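PDB 5FFJ: endonuclease and methylase LlaGI from Lactococcus lactis, which is a nuclease-deleted Type ISP restriction-modification enzyme that recognises specific DNA and combines a helicase-like ATPase with a methyltransferase. Local coordinates for residues R1131-L1143 against T1150-E1162. Residues are numbered along the deposited sequence; the frame is centred on the assembly and turned at random.
Sequences REKTQFSHSDIML and TKKYLYRNRFLNE
L1143 lays its CD2 methyl over one face of the Y1153 ring, near its centre, a CH-pi contact 3.6 Å from the centroid. The two side chains run side by side from a non-hydrogen-bonded pair of the antiparallel beta hairpin 1141-1147/1150-1155, which belongs to the Type ISP specificity domain. Without the Y1153 ring, as with an alanine here, L1143 CD2 is likely to lose the face it rests on. Y1155, further along the same side, takes I1141 CG1 and S1137 O at its edge, the oxygen in the ring plane. Its CG stands anti to the backbone N (chi1 -179°), which carries the ring to the loop before the hairpin; there OH accepts a weak, long bond from S1137 N (3.4 Å). The ring of F1136 lies at 27° to that of Y1155 but slid well aside, centroids 5.7 Å apart; F1136 also packs on S1078 and Q1082 of helix 1074-1096. T1134 CG2 lies over one face of the F1159 ring, and E1132 OE1 is at its edge. On the other side of the sheet M1142 SD sits over one face of the R1156 guanidinium, off-centre and 3.5 Å from NE; Y1168 adds a cation-pi contact to this arginine. R1158, beyond the strand, packs on a phosphate of the bound DNA. M1142 and L1154 form the hydrogen-bonded pair: M1142 N gives to L1154 O at 2.7 Å, and L1154 N returns a bond to M1142 O at 2.6 Å.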
ATOM      1  N   ARG A1131      22.131  23.321 -11.122  1.00 73.64           N
ATOM      2  CA  ARG A1131      21.220  24.454 -10.963  1.00 80.32           C
ATOM      3  C   ARG A1131      20.680  24.862 -12.328  1.00 85.74           C
ATOM      4  O   ARG A1131      21.258  25.711 -13.013  1.00 97.04           O
ATOM      5  CB  ARG A1131      21.913  25.638 -10.281  1.00 94.76           C
ATOM      6  CG  ARG A1131      22.658  25.281  -8.996  1.00 92.53           C
ATOM      7  CD  ARG A1131      21.868  24.333  -8.096  1.00 69.70           C
ATOM      8  NE  ARG A1131      22.532  24.130  -6.810  1.00 95.19           N
ATOM      9  CZ  ARG A1131      23.633  23.404  -6.636  1.00 99.15           C
ATOM     10  NH1 ARG A1131      24.213  22.806  -7.669  1.00 89.75           N
ATOM     11  NH2 ARG A1131      24.163  23.278  -5.428  1.00 96.51           N
ATOM     12  N   GLU A1132      19.570  24.239 -12.715  1.00 70.13           N
ATOM     13  CA  GLU A1132      18.949  24.492 -14.008  1.00 73.73           C
ATOM     14  C   GLU A1132      17.538  25.028 -13.866  1.00 58.57           C
ATOM     15  O   GLU A1132      16.695  24.416 -13.211  1.00 67.18           O
ATOM     16  CB  GLU A1132      18.913  23.219 -14.845  1.00 71.18           C
ATOM     17  CG  GLU A1132      20.284  22.633 -15.130  1.00 84.21           C
ATOM     18  CD  GLU A1132      20.409  22.042 -16.528  1.00 91.97           C
ATOM     19  OE1 GLU A1132      19.431  22.094 -17.309  1.00 96.09           O
ATOM     20  OE2 GLU A1132      21.499  21.524 -16.848  1.00 97.12           O
ATOM     21  N   LYS A1133      17.293  26.171 -14.494  1.00 61.88           N
ATOM     22  CA  LYS A1133      15.964  26.760 -14.548  1.00 73.66           C
ATOM     23  C   LYS A1133      15.397  26.653 -15.958  1.00 71.41           C
ATOM     24  O   LYS A1133      16.116  26.299 -16.896  1.00 63.21           O
ATOM     25  CB  LYS A1133      16.006  28.223 -14.109  1.00 79.71           C
ATOM     26  CG  LYS A1133      16.356  28.437 -12.645  1.00 76.86           C
ATOM     27  CD  LYS A1133      15.970  29.844 -12.218  1.00 92.85           C
ATOM     28  CE  LYS A1133      16.294  30.118 -10.764  1.00 89.16           C
ATOM     29  NZ  LYS A1133      15.800  31.466 -10.365  1.00 77.07           N
ATOM     30  N   THR A1134      14.110  26.957 -16.099  1.00 59.89           N
ATOM     31  CA  THR A1134      13.460  26.965 -17.404  1.00 71.97           C
ATOM     32  C   THR A1134      12.606  28.195 -17.637  1.00 73.16           C
ATOM     33  O   THR A1134      12.155  28.848 -16.695  1.00 77.77           O
ATOM     34  CB  THR A1134      12.546  25.749 -17.591  1.00 65.92           C
ATOM     35  OG1 THR A1134      11.607  25.687 -16.512  1.00 78.65           O
ATOM     36  CG2 THR A1134      13.342  24.498 -17.613  1.00 63.06           C
ATOM     37  N   GLN A1135      12.382  28.488 -18.912  1.00 62.50           N
ATOM     38  CA  GLN A1135      11.373  29.448 -19.315  1.00 75.18           C
ATOM     39  C   GLN A1135      10.143  28.686 -19.780  1.00 70.88           C
ATOM     40  O   GLN A1135      10.258  27.606 -20.361  1.00 70.56           O
ATOM     41  CB  GLN A1135      11.890  30.358 -20.430  1.00 85.31           C
ATOM     42  CG  GLN A1135      12.835  31.460 -19.970  1.00 88.25           C
ATOM     43  CD  GLN A1135      13.037  32.521 -21.037  1.00110.30           C
ATOM     44  OE1 GLN A1135      12.696  32.314 -22.202  1.00114.76           O
ATOM     45  NE2 GLN A1135      13.586  33.665 -20.644  1.00103.35           N
ATOM     46  N   PHE A1136       8.967  29.240 -19.509  1.00 73.42           N
ATOM     47  CA  PHE A1136       7.736  28.693 -20.054  1.00 66.84           C
ATOM     48  C   PHE A1136       7.531  29.213 -21.470  1.00 60.35           C
ATOM     49  O   PHE A1136       7.361  30.415 -21.682  1.00 68.73           O
ATOM     50  CB  PHE A1136       6.535  29.050 -19.182  1.00 64.20           C
ATOM     51  CG  PHE A1136       5.220  28.905 -19.889  1.00 59.96           C
ATOM     52  CD1 PHE A1136       4.684  27.652 -20.137  1.00 64.42           C
ATOM     53  CD2 PHE A1136       4.526  30.022 -20.319  1.00 68.34           C
ATOM     54  CE1 PHE A1136       3.475  27.517 -20.796  1.00 68.73           C
ATOM     55  CE2 PHE A1136       3.318  29.895 -20.977  1.00 66.47           C
ATOM     56  CZ  PHE A1136       2.793  28.642 -21.217  1.00 64.20           C
ATOM     57  N   SER A1137       7.558  28.299 -22.434  1.00 63.88           N
ATOM     58  CA  SER A1137       7.370  28.644 -23.838  1.00 60.01           C
ATOM     59  C   SER A1137       5.954  28.294 -24.282  1.00 64.11           C
ATOM     60  O   SER A1137       5.650  27.132 -24.546  1.00 65.38           O
ATOM     61  CB  SER A1137       8.393  27.915 -24.713  1.00 70.16           C
ATOM     62  OG  SER A1137       9.696  28.014 -24.164  1.00 72.31           O
ATOM     63  N   HIS A1138       5.090  29.300 -24.360  1.00 60.39           N
ATOM     64  CA  HIS A1138       3.698  29.082 -24.738  1.00 52.68           C
ATOM     65  C   HIS A1138       3.585  28.477 -26.138  1.00 55.33           C
ATOM     66  O   HIS A1138       2.599  27.811 -26.458  1.00 56.64           O
ATOM     67  CB  HIS A1138       2.916  30.393 -24.673  1.00 62.38           C
ATOM     68  CG  HIS A1138       1.461  30.239 -24.989  1.00 61.70           C
ATOM     69  ND1 HIS A1138       0.969  30.299 -26.276  1.00 49.33           N
ATOM     70  CD2 HIS A1138       0.393  30.015 -24.188  1.00 55.28           C
ATOM     71  CE1 HIS A1138      -0.341  30.124 -26.251  1.00 66.95           C
ATOM     72  NE2 HIS A1138      -0.715  29.950 -24.997  1.00 43.91           N
ATOM     73  N   SER A1139       4.601  28.711 -26.963  1.00 49.66           N
ATOM     74  CA  SER A1139       4.622  28.193 -28.327  1.00 47.52           C
ATOM     75  C   SER A1139       4.770  26.673 -28.360  1.00 55.42           C
ATOM     76  O   SER A1139       4.523  26.043 -29.389  1.00 50.84           O
ATOM     77  CB  SER A1139       5.763  28.837 -29.116  1.00 40.43           C
ATOM     78  OG  SER A1139       7.017  28.539 -28.528  1.00 75.18           O
ATOM     79  N   ASP A1140       5.173  26.089 -27.236  1.00 51.90           N
ATOM     80  CA  ASP A1140       5.401  24.651 -27.163  1.00 54.42           C
ATOM     81  C   ASP A1140       4.112  23.868 -26.917  1.00 52.81           C
ATOM     82  O   ASP A1140       4.089  22.644 -27.055  1.00 42.25           O
ATOM     83  CB  ASP A1140       6.420  24.331 -26.066  1.00 51.34           C
ATOM     84  CG  ASP A1140       7.844  24.626 -26.491  1.00 59.50           C
ATOM     85  OD1 ASP A1140       8.032  25.361 -27.484  1.00 75.03           O
ATOM     86  OD2 ASP A1140       8.777  24.126 -25.828  1.00 55.21           O
ATOM     87  N   ILE A1141       3.041  24.566 -26.552  1.00 50.96           N
ATOM     88  CA  ILE A1141       1.750  23.913 -26.362  1.00 43.26           C
ATOM     89  C   ILE A1141       1.132  23.571 -27.715  1.00 47.90           C
ATOM     90  O   ILE A1141       0.878  24.458 -28.529  1.00 59.77           O
ATOM     91  CB  ILE A1141       0.783  24.791 -25.556  1.00 46.40           C
ATOM     92  CG1 ILE A1141       1.386  25.095 -24.182  1.00 54.19           C
ATOM     93  CG2 ILE A1141      -0.572  24.095 -25.413  1.00 53.90           C
ATOM     94  CD1 ILE A1141       0.542  25.994 -23.306  1.00 47.33           C
ATOM     95  N   MET A1142       0.893  22.281 -27.942  1.00 55.89           N
ATOM     96  CA  MET A1142       0.410  21.796 -29.232  1.00 48.61           C
ATOM     97  C   MET A1142      -0.617  20.686 -29.072  1.00 45.43           C
ATOM     98  O   MET A1142      -0.873  20.214 -27.964  1.00 44.48           O
ATOM     99  CB  MET A1142       1.581  21.300 -30.079  1.00 53.45           C
ATOM    100  CG  MET A1142       2.486  20.304 -29.375  1.00 55.91           C
ATOM    101  SD  MET A1142       3.941  19.911 -30.365  1.00 59.56           S
ATOM    102  CE  MET A1142       3.207  18.979 -31.703  1.00 38.30           C
ATOM    103  N   LEU A1143      -1.203  20.280 -30.193  1.00 46.91           N
ATOM    104  CA  LEU A1143      -2.185  19.205 -30.208  1.00 50.67           C
ATOM    105  C   LEU A1143      -1.504  17.859 -30.394  1.00 41.67           C
ATOM    106  O   LEU A1143      -0.501  17.751 -31.100  1.00 44.58           O
ATOM    107  CB  LEU A1143      -3.208  19.430 -31.320  1.00 50.29           C
ATOM    108  CG  LEU A1143      -4.265  20.494 -31.038  1.00 43.94           C
ATOM    109  CD1 LEU A1143      -4.914  20.935 -32.333  1.00 45.12           C
ATOM    110  CD2 LEU A1143      -5.306  19.958 -30.070  1.00 47.79           C
ATOM    111  N   THR A1150      -9.043  10.417 -29.309  1.00 35.67           N
ATOM    112  CA  THR A1150      -8.970  11.440 -28.268  1.00 40.47           C
ATOM    113  C   THR A1150      -7.693  12.254 -28.422  1.00 46.70           C
ATOM    114  O   THR A1150      -6.596  11.753 -28.165  1.00 67.61           O
ATOM    115  CB  THR A1150      -8.997  10.828 -26.854  1.00 31.72           C
ATOM    116  OG1 THR A1150     -10.062   9.874 -26.758  1.00 41.16           O
ATOM    117  CG2 THR A1150      -9.169  11.919 -25.791  1.00 49.81           C
ATOM    118  N   LYS A1151      -7.841  13.503 -28.855  1.00 32.81           N
ATOM    119  CA  LYS A1151      -6.707  14.408 -28.975  1.00 49.97           C
ATOM    120  C   LYS A1151      -6.798  15.520 -27.931  1.00 47.11           C
ATOM    121  O   LYS A1151      -7.782  16.259 -27.861  1.00 44.30           O
ATOM    122  CB  LYS A1151      -6.616  14.986 -30.396  1.00 53.20           C
ATOM    123  CG  LYS A1151      -7.718  15.948 -30.813  1.00 46.62           C
ATOM    124  CD  LYS A1151      -7.561  16.305 -32.288  1.00 63.74           C
ATOM    125  CE  LYS A1151      -8.609  17.296 -32.761  1.00 73.88           C
ATOM    126  NZ  LYS A1151      -8.719  17.299 -34.245  1.00 72.82           N
ATOM    127  N   LYS A1152      -5.763  15.590 -27.098  1.00 43.74           N
ATOM    128  CA  LYS A1152      -5.634  16.598 -26.056  1.00 38.90           C
ATOM    129  C   LYS A1152      -4.565  17.604 -26.445  1.00 41.63           C
ATOM    130  O   LYS A1152      -3.853  17.417 -27.432  1.00 44.27           O
ATOM    131  CB  LYS A1152      -5.258  15.953 -24.721  1.00 43.65           C
ATOM    132  CG  LYS A1152      -6.366  15.174 -24.039  1.00 44.55           C
ATOM    133  CD  LYS A1152      -5.873  14.593 -22.718  1.00 62.21           C
ATOM    134  CE  LYS A1152      -7.018  14.162 -21.820  1.00 61.82           C
ATOM    135  NZ  LYS A1152      -6.508  13.664 -20.512  1.00 81.38           N
ATOM    136  N   TYR A1153      -4.451  18.665 -25.656  1.00 45.72           N
ATOM    137  CA  TYR A1153      -3.357  19.610 -25.804  1.00 45.72           C
ATOM    138  C   TYR A1153      -2.166  19.159 -24.971  1.00 48.30           C
ATOM    139  O   TYR A1153      -2.332  18.655 -23.859  1.00 41.76           O
ATOM    140  CB  TYR A1153      -3.794  21.012 -25.390  1.00 46.30           C
ATOM    141  CG  TYR A1153      -4.646  21.706 -26.424  1.00 51.60           C
ATOM    142  CD1 TYR A1153      -4.061  22.412 -27.467  1.00 47.75           C
ATOM    143  CD2 TYR A1153      -6.031  21.651 -26.365  1.00 52.80           C
ATOM    144  CE1 TYR A1153      -4.833  23.046 -28.420  1.00 43.67           C
ATOM    145  CE2 TYR A1153      -6.812  22.284 -27.315  1.00 52.05           C
ATOM    146  CZ  TYR A1153      -6.207  22.980 -28.340  1.00 44.39           C
ATOM    147  OH  TYR A1153      -6.976  23.613 -29.288  1.00 46.55           O
ATOM    148  N   LEU A1154      -0.972  19.343 -25.522  1.00 54.14           N
ATOM    149  CA  LEU A1154       0.257  18.873 -24.897  1.00 41.19           C
ATOM    150  C   LEU A1154       1.307  19.973 -24.878  1.00 53.87           C
ATOM    151  O   LEU A1154       1.537  20.646 -25.886  1.00 49.03           O
ATOM    152  CB  LEU A1154       0.795  17.643 -25.638  1.00 40.51           C
ATOM    153  CG  LEU A1154       2.293  17.328 -25.525  1.00 35.87           C
ATOM    154  CD1 LEU A1154       2.654  16.903 -24.115  1.00 36.35           C
ATOM    155  CD2 LEU A1154       2.694  16.260 -26.527  1.00 46.07           C
ATOM    156  N   TYR A1155       1.937  20.153 -23.724  1.00 53.99           N
ATOM    157  CA  TYR A1155       3.109  21.005 -23.621  1.00 46.10           C
ATOM    158  C   TYR A1155       4.342  20.170 -23.955  1.00 44.75           C
ATOM    159  O   TYR A1155       4.956  19.569 -23.070  1.00 42.97           O
ATOM    160  CB  TYR A1155       3.214  21.624 -22.223  1.00 51.74           C
ATOM    161  CG  TYR A1155       4.402  22.547 -22.034  1.00 61.53           C
ATOM    162  CD1 TYR A1155       4.501  23.743 -22.735  1.00 66.79           C
ATOM    163  CD2 TYR A1155       5.420  22.227 -21.144  1.00 57.41           C
ATOM    164  CE1 TYR A1155       5.586  24.589 -22.560  1.00 62.14           C
ATOM    165  CE2 TYR A1155       6.506  23.067 -20.963  1.00 58.03           C
ATOM    166  CZ  TYR A1155       6.584  24.246 -21.673  1.00 64.03           C
ATOM    167  OH  TYR A1155       7.663  25.082 -21.494  1.00 59.73           O
ATOM    168  N   ARG A1156       4.685  20.119 -25.240  1.00 47.75           N
ATOM    169  CA  ARG A1156       5.843  19.353 -25.690  1.00 57.23           C
ATOM    170  C   ARG A1156       7.116  20.161 -25.493  1.00 57.09           C
ATOM    171  O   ARG A1156       7.384  21.124 -26.213  1.00 52.09           O
ATOM    172  CB  ARG A1156       5.711  18.939 -27.154  1.00 55.69           C
ATOM    173  CG  ARG A1156       6.776  17.928 -27.563  1.00 63.26           C
ATOM    174  CD  ARG A1156       6.907  17.823 -29.056  1.00 58.94           C
ATOM    175  NE  ARG A1156       7.315  19.087 -29.649  1.00 60.89           N
ATOM    176  CZ  ARG A1156       7.715  19.222 -30.908  1.00 58.01           C
ATOM    177  NH1 ARG A1156       7.776  18.163 -31.704  1.00 59.75           N
ATOM    178  NH2 ARG A1156       8.063  20.414 -31.365  1.00 63.38           N
ATOM    179  N   ASN A1157       7.904  19.732 -24.516  1.00 51.55           N
ATOM    180  CA  ASN A1157       9.070  20.473 -24.060  1.00 57.80           C
ATOM    181  C   ASN A1157      10.119  19.484 -23.553  1.00 53.45           C
ATOM    182  O   ASN A1157       9.840  18.707 -22.643  1.00 52.96           O
ATOM    183  CB  ASN A1157       8.646  21.472 -22.970  1.00 51.41           C
ATOM    184  CG  ASN A1157       9.712  22.508 -22.664  1.00 55.30           C
ATOM    185  OD1 ASN A1157      10.112  23.273 -23.540  1.00 64.10           O
ATOM    186  ND2 ASN A1157      10.151  22.562 -21.407  1.00 43.97           N
ATOM    187  N   ARG A1158      11.309  19.500 -24.157  1.00 47.09           N
ATOM    188  CA  ARG A1158      12.365  18.532 -23.835  1.00 55.87           C
ATOM    189  C   ARG A1158      12.610  18.537 -22.332  1.00 57.34           C
ATOM    190  O   ARG A1158      12.848  17.501 -21.710  1.00 53.17           O
ATOM    191  CB  ARG A1158      13.669  18.851 -24.582  1.00 39.61           C
ATOM    192  CG  ARG A1158      13.499  19.359 -26.012  1.00 61.96           C
ATOM    193  CD  ARG A1158      14.843  19.413 -26.731  1.00 54.54           C
ATOM    194  NE  ARG A1158      15.167  18.149 -27.399  1.00 63.93           N
ATOM    195  CZ  ARG A1158      15.155  17.952 -28.718  1.00 62.25           C
ATOM    196  NH1 ARG A1158      14.844  18.937 -29.557  1.00 42.60           N
ATOM    197  NH2 ARG A1158      15.466  16.759 -29.208  1.00 41.33           N
ATOM    198  N   PHE A1159      12.558  19.739 -21.774  1.00 56.29           N
ATOM    199  CA  PHE A1159      12.492  19.953 -20.342  1.00 52.39           C
ATOM    200  C   PHE A1159      11.022  19.839 -19.950  1.00 67.65           C
ATOM    201  O   PHE A1159      10.187  20.435 -20.618  1.00 68.45           O
ATOM    202  CB  PHE A1159      13.054  21.329 -20.002  1.00 54.37           C
ATOM    203  CG  PHE A1159      13.600  21.448 -18.618  1.00 62.48           C
ATOM    204  CD1 PHE A1159      12.811  21.179 -17.514  1.00 64.72           C
ATOM    205  CD2 PHE A1159      14.902  21.873 -18.421  1.00 69.94           C
ATOM    206  CE1 PHE A1159      13.319  21.315 -16.239  1.00 72.18           C
ATOM    207  CE2 PHE A1159      15.414  22.009 -17.151  1.00 62.94           C
ATOM    208  CZ  PHE A1159      14.623  21.730 -16.058  1.00 66.13           C
ATOM    209  N   LEU A1160      10.722  19.086 -18.889  1.00 58.27           N
ATOM    210  CA  LEU A1160       9.348  18.757 -18.439  1.00 58.78           C
ATOM    211  C   LEU A1160       8.690  17.622 -19.243  1.00 36.62           C
ATOM    212  O   LEU A1160       7.583  17.209 -18.902  1.00 49.72           O
ATOM    213  CB  LEU A1160       8.407  19.979 -18.451  1.00 51.38           C
ATOM    214  CG  LEU A1160       8.219  20.687 -17.113  1.00 51.97           C
ATOM    215  CD1 LEU A1160       9.489  21.413 -16.726  1.00 59.26           C
ATOM    216  CD2 LEU A1160       7.046  21.649 -17.191  1.00 59.34           C
ATOM    217  N   ASN A1161       9.347  17.116 -20.287  1.00 45.17           N
ATOM    218  CA  ASN A1161       8.948  15.833 -20.896  1.00 48.99           C
ATOM    219  C   ASN A1161      10.097  14.838 -20.808  1.00 46.15           C
ATOM    220  O   ASN A1161      11.152  15.046 -21.407  1.00 47.03           O
ATOM    221  CB  ASN A1161       8.518  15.987 -22.361  1.00 53.55           C
ATOM    222  CG  ASN A1161       7.189  16.700 -22.513  1.00 48.39           C
ATOM    223  OD1 ASN A1161       6.680  17.306 -21.570  1.00 52.41           O
ATOM    224  ND2 ASN A1161       6.616  16.626 -23.709  1.00 42.47           N
ATOM    225  N   GLU A1162       9.890  13.762 -20.057  1.00 48.97           N
ATOM    226  CA  GLU A1162      10.940  12.774 -19.821  1.00 48.30           C
ATOM    227  C   GLU A1162      11.437  12.145 -21.125  1.00 46.12           C
ATOM    228  O   GLU A1162      12.630  11.878 -21.283  1.00 52.19           O
ATOM    229  CB  GLU A1162      10.433  11.679 -18.882  1.00 37.94           C
ATOM    230  CG  GLU A1162      11.524  10.771 -18.335  1.00 33.05           C
ATOM    231  CD  GLU A1162      12.373  11.441 -17.267  1.00 60.90           C
ATOM    232  OE1 GLU A1162      12.003  12.545 -16.810  1.00 61.57           O
ATOM    233  OE2 GLU A1162      13.410  10.861 -16.879  1.00 58.38           O
TER